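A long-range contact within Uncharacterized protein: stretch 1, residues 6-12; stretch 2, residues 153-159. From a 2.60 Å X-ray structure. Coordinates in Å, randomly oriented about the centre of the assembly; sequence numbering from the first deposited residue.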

# COMPACT_ATOMS: atom_id res chain seq x y z
N SER B 6 5.32 19.62 -24.98
CA SER B 6 4.44 19.45 -23.83
C SER B 6 3.17 18.70 -24.21
O SER B 6 2.66 18.85 -25.32
CB SER B 6 4.09 20.81 -23.22
OG SER B 6 3.27 20.65 -22.07
N SER B 7 2.66 17.90 -23.28
CA SER B 7 1.48 17.09 -23.57
C SER B 7 0.44 17.19 -22.46
O SER B 7 -0.43 16.33 -22.35
CB SER B 7 1.88 15.62 -23.77
OG SER B 7 2.54 15.10 -22.63
N LEU B 8 0.53 18.25 -21.66
CA LEU B 8 -0.34 18.41 -20.50
C LEU B 8 -1.80 18.53 -20.94
O LEU B 8 -2.69 17.95 -20.32
CB LEU B 8 0.07 19.63 -19.68
CG LEU B 8 -0.63 19.77 -18.32
CD1 LEU B 8 -0.47 18.50 -17.49
CD2 LEU B 8 -0.11 20.98 -17.57
N GLY B 9 -2.03 19.31 -21.99
CA GLY B 9 -3.37 19.49 -22.51
C GLY B 9 -4.01 18.18 -22.90
O GLY B 9 -5.19 17.94 -22.65
N ASP B 10 -3.22 17.30 -23.52
CA ASP B 10 -3.71 15.99 -23.91
C ASP B 10 -3.93 15.09 -22.70
O ASP B 10 -4.84 14.27 -22.69
CB ASP B 10 -2.74 15.33 -24.90
CG ASP B 10 -2.61 16.11 -26.19
OD1 ASP B 10 -3.58 16.82 -26.54
OD2 ASP B 10 -1.56 16.01 -26.85
N VAL B 11 -3.09 15.26 -21.68
CA VAL B 11 -3.25 14.49 -20.45
C VAL B 11 -4.51 14.90 -19.71
O VAL B 11 -5.34 14.06 -19.36
CB VAL B 11 -2.03 14.65 -19.51
CG1 VAL B 11 -2.35 14.10 -18.13
CG2 VAL B 11 -0.81 13.96 -20.10
N LEU B 12 -4.66 16.21 -19.50
CA LEU B 12 -5.83 16.75 -18.81
C LEU B 12 -7.13 16.32 -19.49
O LEU B 12 -8.13 16.06 -18.82
CB LEU B 12 -5.74 18.27 -18.74
CG LEU B 12 -4.63 18.82 -17.85
CD1 LEU B 12 -4.61 20.33 -17.92
CD2 LEU B 12 -4.83 18.35 -16.42
N TRP B 153 6.42 9.59 -25.71
CA TRP B 153 5.44 9.14 -24.72
C TRP B 153 4.67 10.30 -24.11
O TRP B 153 5.21 11.08 -23.32
CB TRP B 153 6.13 8.34 -23.61
CG TRP B 153 6.83 7.12 -24.08
CD1 TRP B 153 8.03 7.06 -24.73
CD2 TRP B 153 6.38 5.76 -23.93
NE1 TRP B 153 8.36 5.75 -25.00
CE2 TRP B 153 7.37 4.94 -24.52
CE3 TRP B 153 5.25 5.17 -23.37
CZ2 TRP B 153 7.25 3.55 -24.55
CZ3 TRP B 153 5.14 3.79 -23.40
CH2 TRP B 153 6.13 3.00 -23.99
N ALA B 154 3.40 10.41 -24.48
CA ALA B 154 2.54 11.49 -24.03
C ALA B 154 2.43 11.55 -22.51
O ALA B 154 2.37 12.62 -21.92
CB ALA B 154 1.16 11.36 -24.65
N SER B 155 2.39 10.37 -21.88
CA SER B 155 2.27 10.27 -20.43
C SER B 155 3.51 10.79 -19.70
O SER B 155 3.45 11.09 -18.50
CB SER B 155 2.00 8.83 -20.04
OG SER B 155 1.64 8.06 -21.18
N LEU B 156 4.64 10.83 -20.39
CA LEU B 156 5.88 11.32 -19.80
C LEU B 156 6.15 12.82 -20.01
O LEU B 156 6.85 13.44 -19.20
CB LEU B 156 7.06 10.52 -20.34
CG LEU B 156 6.96 9.00 -20.13
CD1 LEU B 156 8.23 8.31 -20.59
CD2 LEU B 156 6.67 8.68 -18.68
N ARG B 157 5.60 13.40 -21.07
CA ARG B 157 5.97 14.76 -21.47
C ARG B 157 5.20 15.93 -20.82
O ARG B 157 5.49 17.09 -21.13
CB ARG B 157 5.86 14.89 -23.00
CG ARG B 157 6.87 14.05 -23.76
CD ARG B 157 6.87 14.35 -25.26
NE ARG B 157 5.84 13.61 -25.99
CZ ARG B 157 4.69 14.13 -26.42
NH1 ARG B 157 4.42 15.41 -26.18
NH2 ARG B 157 3.82 13.38 -27.08
N TRP B 158 4.24 15.64 -19.95
CA TRP B 158 3.43 16.72 -19.38
C TRP B 158 4.08 17.41 -18.18
O TRP B 158 3.48 18.32 -17.61
CB TRP B 158 2.05 16.21 -18.96
CG TRP B 158 2.06 15.07 -18.00
CD1 TRP B 158 2.27 13.76 -18.30
CD2 TRP B 158 1.86 15.13 -16.58
NE1 TRP B 158 2.21 13.00 -17.16
CE2 TRP B 158 1.96 13.82 -16.09
CE3 TRP B 158 1.62 16.17 -15.68
CZ2 TRP B 158 1.82 13.51 -14.74
CZ3 TRP B 158 1.47 15.87 -14.34
CH2 TRP B 158 1.57 14.55 -13.88
N PHE B 159 5.26 16.97 -17.78
CA PHE B 159 5.91 17.61 -16.64
C PHE B 159 7.39 17.90 -16.87
O PHE B 159 8.08 17.14 -17.55
CB PHE B 159 5.74 16.76 -15.38
CG PHE B 159 6.27 15.36 -15.52
CD1 PHE B 159 7.58 15.07 -15.22
CD2 PHE B 159 5.44 14.34 -15.97
CE1 PHE B 159 8.08 13.79 -15.36
CE2 PHE B 159 5.93 13.06 -16.11
CZ PHE B 159 7.24 12.78 -15.81

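Two stretches whose touching residues are at least 143 positions apart in sequence meet where the first turn of a helix (Leu8 to Leu12, continuing beyond the stretch) packs against an irregular, turn-rich segment, Trp153 to Phe159. The backbones come closest at Leu8 and Trp158, whose CA atoms lie 4.3 Å apart, and diverge toward Val11 and Ser155, where the CA atoms are 6.9 Å apart. Together the two sides bury 345 Å².

A single hydrogen bond crosses the contact: Ser7 OG donates to Ala154 O at 2.6 Å. Ser7 sits at the N-cap position, but its hydroxyl makes no capping bond; its CA-to-CB bond points toward the other stretch, and with chi1 in the p rotamer OG reaches the carbonyl of Ala154. The short polar side chain suits this buried site because its hydroxyl hydrogen-bonds the Ala154 carbonyl; OG also lies 3.3 Å from Arg157 CB. Trp158 N is 3.2 Å from Ser7 OG, yet the angle is too poor for a hydrogen bond. Ala154 O also receives a weak backbone bond from Arg157 N (3.4 Å), so the same carbonyl serves the local turn and the long-range contact.

The apolar part of the contact is built on Trp158, which has the largest covered area of any residue here, 83 Å². Its CA-to-CB bond runs sideways and, with chi1 in the p rotamer, the end of the side chain leads away from the first stretch, while ring atoms CE3 and CD1 still meet Leu8 and Val11. Leu8 CD1 approaches Trp158 CE3 at 3.6 Å, and Val11 CG2 approaches Trp158 CD1, also at 3.6 Å; both methyls meet the ring obliquely. One contact is thus to the six-membered ring and the other to the pyrrole ring, so the broad indole accommodates two aliphatic side chains from one helical turn. Leu8 CA also lies 3.6 Å from Trp158 CB, a backbone atom against a side chain. Val11 CG2 further lies 3.9 Å from Ala154 O. The indole nitrogen is occupied within its own segment, where Trp158 NE1 makes a weak hydrogen bond to Ser155 O at 2.6 Å, strained by an N-H...O angle of 119°.

At the exposed margin, Arg157 directs its CA-to-CB bond toward the first stretch. Its guanidinium has Ser7 OG over one face and Ser6 O at its edge, near its plane, without a hydrogen bond to either; the long side chain contributes cover here. Ser6 turns its CB away, and its CA rests 3.7 Å from Arg157 O. Gly9, also exposed, makes no contact with the second stretch.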